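Local coordinates for protein putative NADPH:quinone oxidoreductase (Ralstonia eutropha, PDB 3IUP) that binds NADPH and probably uses it to reduce quinones, as a putative NADPH:quinone oxidoreductase of the GroES-like, medium-chain alcohol dehydrogenase type, at residues Leu51-Ala55 and Ala56-Thr60; Cys260-Ala263 and Ala264-Lys267; Val331-Lys335 and Thr336-Ser340. All blocks are in the same frame, centred on the assembly; numbering follows the deposited sequence.

How the contacts relate
The three contacts are local, each made within one continuous run of chain, and they lie far apart, the nearest atoms of any two being at least about 18 Å from each other. Contact 1 (51-60), at the surface, and contact 3 (331-340), partly buried, both run from the last residues of a helix, 46-53 and 320-332, into the following turns, and lie on opposite sides of the chain's centre. Contact 2 (260-267), also partly buried, stays mostly on helix 253-266, beside the parallel sheet. The chemistry follows the place: a beta turn and a selenium-ring contact in contact 1, repeating helix bonds with a carboxylate-amide-water group in contact 2, and a shared carbonyl with a carboxylate-hydroxyl bond in contact 3.

Contact 1: residues Leu51-Ala55 and Ala56-Thr60; sequences LLFGA and ADMST
Phe53 meets Met58, a selenomethionine, in a Met-aromatic contact just past the end of helix 46-53, within the GroES-like domain. The chain leaves the helix through a type II' beta turn from Phe53 to Ala56. Before it, Leu52 lays CG against one face of the neighbouring Phe53 ring, offset toward the rim, and fills the apolar space near Leu20 and Tyr360. Phe53 then works with both backbone and ring. Its carbonyl O takes the N-H of Ala56 at 3.0 Å, closing the turn with a fairly straight bond. Its ring receives the Met58 side chain crosswise: SE approaches CD1 of Phe53 at 3.7 Å and stands obliquely to the ring, while CG of Met58 lies over a face. Bends at chi2 and chi3 (-42° and -75°) curl the Met58 chain so that CE also comes within 3.8 Å of Phe53 CD1. A long, flexible, polarisable side chain suits this place, since it can follow the ring; Ile357 and Leu18 add to the apolar surroundings. Gly54, the second residue of the turn, has a positive phi (56°), which a residue without CB adopts most readily. Ala55 completes the corner with a small methyl set against Ala80 and Met84. Beyond it a type I turn runs from Asp57 to Thr60, where Asp57 O accepts both Thr60 N at 2.9 Å and Thr60 OG1 at 2.8 Å.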
# COMPACT_ATOMS: atom_id res chain seq x y z
N LEU A 51 -5.16 -13.69 19.78
CA LEU A 51 -4.47 -13.65 21.09
C LEU A 51 -4.65 -14.94 21.85
O LEU A 51 -3.70 -15.48 22.45
CB LEU A 51 -4.98 -12.45 21.89
CG LEU A 51 -4.29 -12.24 23.22
CD1 LEU A 51 -2.76 -11.99 23.02
CD2 LEU A 51 -5.00 -11.08 23.96
N LEU A 52 -5.84 -15.49 21.80
CA LEU A 52 -6.16 -16.70 22.52
C LEU A 52 -5.23 -17.87 22.15
O LEU A 52 -4.69 -18.56 23.02
CB LEU A 52 -7.63 -17.04 22.27
CG LEU A 52 -8.24 -18.23 22.96
CD1 LEU A 52 -8.16 -18.09 24.53
CD2 LEU A 52 -9.72 -18.37 22.45
N PHE A 53 -5.04 -18.08 20.86
CA PHE A 53 -4.30 -19.24 20.38
C PHE A 53 -2.91 -18.89 19.90
O PHE A 53 -2.10 -19.77 19.66
CB PHE A 53 -5.07 -19.93 19.23
CG PHE A 53 -6.45 -20.35 19.62
CD1 PHE A 53 -6.64 -21.13 20.72
CD2 PHE A 53 -7.56 -20.00 18.83
CE1 PHE A 53 -7.91 -21.53 21.10
CE2 PHE A 53 -8.84 -20.40 19.19
CZ PHE A 53 -9.01 -21.17 20.31
N GLY A 54 -2.66 -17.61 19.71
CA GLY A 54 -1.37 -17.18 19.18
C GLY A 54 -1.06 -17.85 17.84
O GLY A 54 -1.97 -18.15 17.05
N ALA A 55 0.22 -18.12 17.61
CA ALA A 55 0.66 -18.86 16.42
C ALA A 55 0.63 -20.35 16.66
O ALA A 55 1.29 -21.09 15.92
CB ALA A 55 2.09 -18.41 16.03
N ALA A 56 -0.12 -20.84 17.65
CA ALA A 56 -0.17 -22.27 17.90
C ALA A 56 -0.80 -22.98 16.70
O ALA A 56 -1.69 -22.44 16.02
CB ALA A 56 -0.93 -22.63 19.13
N ASP A 57 -0.31 -24.18 16.44
CA ASP A 57 -0.87 -25.04 15.41
C ASP A 57 -1.96 -25.82 16.18
O ASP A 57 -1.66 -26.71 16.90
CB ASP A 57 0.26 -25.94 14.89
CG ASP A 57 -0.22 -26.93 13.85
OD1 ASP A 57 -1.47 -26.95 13.63
OD2 ASP A 57 0.67 -27.65 13.29
N MSE A 58 -3.22 -25.43 16.03
CA MSE A 58 -4.29 -25.96 16.91
C MSE A 58 -4.66 -27.39 16.54
O MSE A 58 -5.29 -28.14 17.33
CB MSE A 58 -5.55 -25.04 16.90
CG MSE A 58 -5.46 -23.76 17.79
SE MSE A 58 -4.67 -24.00 19.54
CE MSE A 58 -5.81 -24.87 20.72
N SER A 59 -4.17 -27.81 15.35
CA SER A 59 -4.30 -29.19 14.94
C SER A 59 -3.50 -30.08 15.87
O SER A 59 -3.68 -31.27 15.84
CB SER A 59 -3.87 -29.37 13.47
OG SER A 59 -2.46 -29.57 13.32
N THR A 60 -2.60 -29.49 16.68
CA THR A 60 -1.82 -30.22 17.70
C THR A 60 -2.35 -30.01 19.14
O THR A 60 -1.64 -30.31 20.09
CB THR A 60 -0.31 -29.75 17.75
OG1 THR A 60 -0.19 -28.47 18.48
CG2 THR A 60 0.28 -29.63 16.30

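Contact 2: residues Cys260-Ala263 and Ala264-Lys267; sequences CMEA and ALNK
Glu262 OE2 has three partners near the end of helix 253-266, the helix of a beta-alpha-beta unit between strands 243-249 and 281-285. Ser277 N donates to this oxygen, a water donates at 2.8 Å, and Asn266 ND2 adds a weak bond at 3.4 Å. The same water accepts from Asn266 ND2 at 3.0 Å, so the water bridges the carboxylate and the amide of residues one helical turn apart. The two flat groups stand steeply to each other, their planes 78° apart. Glu262 reaches this spot because CG lies opposite the backbone N (chi1 -179°) and the chain bends at chi2. Its OE1 makes a salt bridge to Lys281, which probably keeps the acid charged although the residue is buried. A glutamate suits the place, being long enough to serve both strand 281-285 and the loop at Ser277.

Along the backbone the regular helical bonds run on, Ala264 N to Cys260 O and Leu265 N to Met261 O, each 2.9 Å. Cys260 packs on Leu232, Thr233 and Leu236 of helix 228-239, and Ala264 on Val237; both are small enough to sit against that helix. Leu265 packs on Ser277 and Lys281. Lys267 N makes only a weak bond to Ala263 O, and Lys267 CG lies 3.2 Å from that oxygen.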
# COMPACT_ATOMS: atom_id res chain seq x y z
N CYS A 260 -10.08 -3.92 -11.11
CA CYS A 260 -11.44 -3.60 -11.56
C CYS A 260 -11.76 -2.14 -11.36
O CYS A 260 -12.45 -1.54 -12.18
CB CYS A 260 -12.47 -4.48 -10.86
SG CYS A 260 -12.32 -6.20 -11.30
N MSE A 261 -11.21 -1.53 -10.30
CA MSE A 261 -11.43 -0.10 -10.08
C MSE A 261 -10.81 0.70 -11.26
O MSE A 261 -11.38 1.67 -11.75
CB MSE A 261 -10.79 0.37 -8.78
CG MSE A 261 -11.55 0.07 -7.59
SE MSE A 261 -10.58 0.62 -5.97
CE MSE A 261 -12.00 0.23 -4.72
N GLU A 262 -9.63 0.31 -11.68
CA GLU A 262 -8.95 1.04 -12.75
C GLU A 262 -9.74 0.80 -14.06
O GLU A 262 -9.90 1.73 -14.85
CB GLU A 262 -7.51 0.61 -12.87
CG GLU A 262 -6.72 1.32 -13.93
CD GLU A 262 -6.44 2.80 -13.67
OE1 GLU A 262 -6.95 3.42 -12.70
OE2 GLU A 262 -5.70 3.36 -14.51
N ALA A 263 -10.25 -0.43 -14.27
CA ALA A 263 -11.07 -0.72 -15.47
C ALA A 263 -12.29 0.18 -15.48
O ALA A 263 -12.66 0.72 -16.54
CB ALA A 263 -11.50 -2.19 -15.53
N ALA A 264 -12.94 0.33 -14.33
CA ALA A 264 -14.14 1.17 -14.19
C ALA A 264 -13.80 2.64 -14.43
O ALA A 264 -14.51 3.36 -15.14
CB ALA A 264 -14.78 0.99 -12.80
N LEU A 265 -12.70 3.10 -13.84
CA LEU A 265 -12.24 4.49 -14.05
C LEU A 265 -11.92 4.77 -15.51
O LEU A 265 -12.24 5.85 -16.05
CB LEU A 265 -11.00 4.81 -13.18
CG LEU A 265 -11.35 5.03 -11.71
CD1 LEU A 265 -10.07 4.85 -10.83
CD2 LEU A 265 -12.03 6.35 -11.43
N ASN A 266 -11.32 3.82 -16.19
CA ASN A 266 -10.86 4.09 -17.54
C ASN A 266 -12.01 4.11 -18.55
O ASN A 266 -11.82 4.53 -19.68
CB ASN A 266 -9.79 3.09 -17.94
CG ASN A 266 -8.48 3.37 -17.25
OD1 ASN A 266 -8.20 4.51 -16.84
ND2 ASN A 266 -7.66 2.34 -17.10
N LYS A 267 -13.20 3.70 -18.13
CA LYS A 267 -14.35 3.80 -19.00
C LYS A 267 -14.65 5.26 -19.25
O LYS A 267 -15.20 5.59 -20.28
CB LYS A 267 -15.54 3.00 -18.45
CG LYS A 267 -15.19 1.53 -18.40
CD LYS A 267 -16.33 0.57 -18.58
CE LYS A 267 -15.81 -0.85 -18.43
NZ LYS A 267 -16.77 -1.87 -18.91
O HOH W 1 -4.70 1.80 -16.63

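Contact 3: residues Val331-Lys335 and Thr336-Ser340; sequences VAELK and TTFAS
Glu333 OE1 accepts a hydrogen bond of 2.7 Å from Thr337 OG1, meeting it on the anti side of the carboxylate and 31° out of its plane. The two side chains lie alongside, pointing the same way; Thr337 OG1 sits opposite its own carbonyl carbon (chi1 -49°), which turns the hydroxyl toward the acid. Arg329, one turn back on helix 320-332, forms a salt bridge with the same oxygen.

The backbone O of Glu333, the first residue past that helix, is shared. Phe338 N reaches it at 3.0 Å, nearly in line with the carbonyl, whereas Thr336 N comes at 3.2 Å from above the carbonyl plane and closes a type I turn. A second type I turn, from Thr336 to Ala339, carries the chain onward.

Outside these bonds Glu333 O lies at the edge of the Phe338 ring, near its plane, 3.6 Å from CD2; Glu333 CB is 3.8 Å from the same CD2. Thr337 CG2 covers the centre of one ring face. Ile191 and Leu161 extend this apolar packing into helices 183-195 and 155-169, a pocket that a large apolar ring suits. Glu333 is probably ionised, with OE1 held between the arginine and the hydroxyl.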
# COMPACT_ATOMS: atom_id res chain seq x y z
N VAL A 331 -25.11 3.32 20.06
CA VAL A 331 -26.12 3.15 21.13
C VAL A 331 -27.53 3.35 20.58
O VAL A 331 -28.42 2.55 20.85
CB VAL A 331 -25.82 4.05 22.36
CG1 VAL A 331 -27.09 4.16 23.30
CG2 VAL A 331 -24.58 3.49 23.09
N ALA A 332 -27.70 4.37 19.73
CA ALA A 332 -29.00 4.71 19.17
C ALA A 332 -29.56 3.62 18.26
O ALA A 332 -30.76 3.50 18.14
CB ALA A 332 -28.90 6.05 18.40
N GLU A 333 -28.69 2.83 17.62
CA GLU A 333 -29.12 1.85 16.61
C GLU A 333 -28.59 0.49 16.99
O GLU A 333 -28.32 -0.37 16.13
CB GLU A 333 -28.62 2.28 15.24
CG GLU A 333 -29.26 3.60 14.77
CD GLU A 333 -28.61 4.21 13.55
OE1 GLU A 333 -28.00 3.49 12.71
OE2 GLU A 333 -28.72 5.46 13.40
N LEU A 334 -28.49 0.28 18.31
CA LEU A 334 -27.83 -0.89 18.84
C LEU A 334 -28.48 -2.17 18.39
O LEU A 334 -27.79 -3.13 18.07
CB LEU A 334 -27.76 -0.84 20.37
CG LEU A 334 -26.95 -1.96 21.03
CD1 LEU A 334 -25.51 -1.93 20.60
CD2 LEU A 334 -27.04 -1.82 22.57
N LYS A 335 -29.81 -2.19 18.35
CA LYS A 335 -30.54 -3.41 18.03
C LYS A 335 -31.02 -3.44 16.58
O LYS A 335 -31.64 -4.43 16.14
CB LYS A 335 -31.72 -3.58 19.00
CG LYS A 335 -31.36 -3.99 20.42
CD LYS A 335 -32.62 -4.19 21.22
CE LYS A 335 -32.34 -4.65 22.60
NZ LYS A 335 -33.55 -4.61 23.47
N THR A 336 -30.73 -2.40 15.81
CA THR A 336 -31.12 -2.35 14.42
C THR A 336 -29.87 -2.40 13.56
O THR A 336 -29.38 -3.47 13.27
CB THR A 336 -32.01 -1.15 14.16
OG1 THR A 336 -31.32 0.04 14.53
CG2 THR A 336 -33.31 -1.28 14.98
N THR A 337 -29.32 -1.25 13.20
CA THR A 337 -28.13 -1.20 12.34
C THR A 337 -26.96 -2.05 12.88
O THR A 337 -26.28 -2.73 12.12
CB THR A 337 -27.66 0.22 12.21
OG1 THR A 337 -28.77 1.05 11.89
CG2 THR A 337 -26.54 0.34 11.17
N PHE A 338 -26.78 -2.03 14.19
CA PHE A 338 -25.60 -2.64 14.79
C PHE A 338 -25.90 -3.96 15.47
O PHE A 338 -25.09 -4.44 16.26
CB PHE A 338 -24.93 -1.62 15.69
CG PHE A 338 -24.45 -0.43 14.94
CD1 PHE A 338 -23.33 -0.52 14.12
CD2 PHE A 338 -25.13 0.77 14.98
CE1 PHE A 338 -22.90 0.57 13.39
CE2 PHE A 338 -24.69 1.86 14.25
CZ PHE A 338 -23.58 1.75 13.45
N ALA A 339 -27.02 -4.59 15.14
CA ALA A 339 -27.33 -5.91 15.68
C ALA A 339 -26.23 -6.94 15.31
O ALA A 339 -25.66 -6.88 14.20
CB ALA A 339 -28.72 -6.40 15.19
N SER A 340 -25.91 -7.82 16.26
CA SER A 340 -25.00 -8.96 16.05
C SER A 340 -25.68 -10.29 16.32
O SER A 340 -26.30 -10.46 17.37
CB SER A 340 -23.81 -8.90 17.01
OG SER A 340 -22.98 -7.81 16.75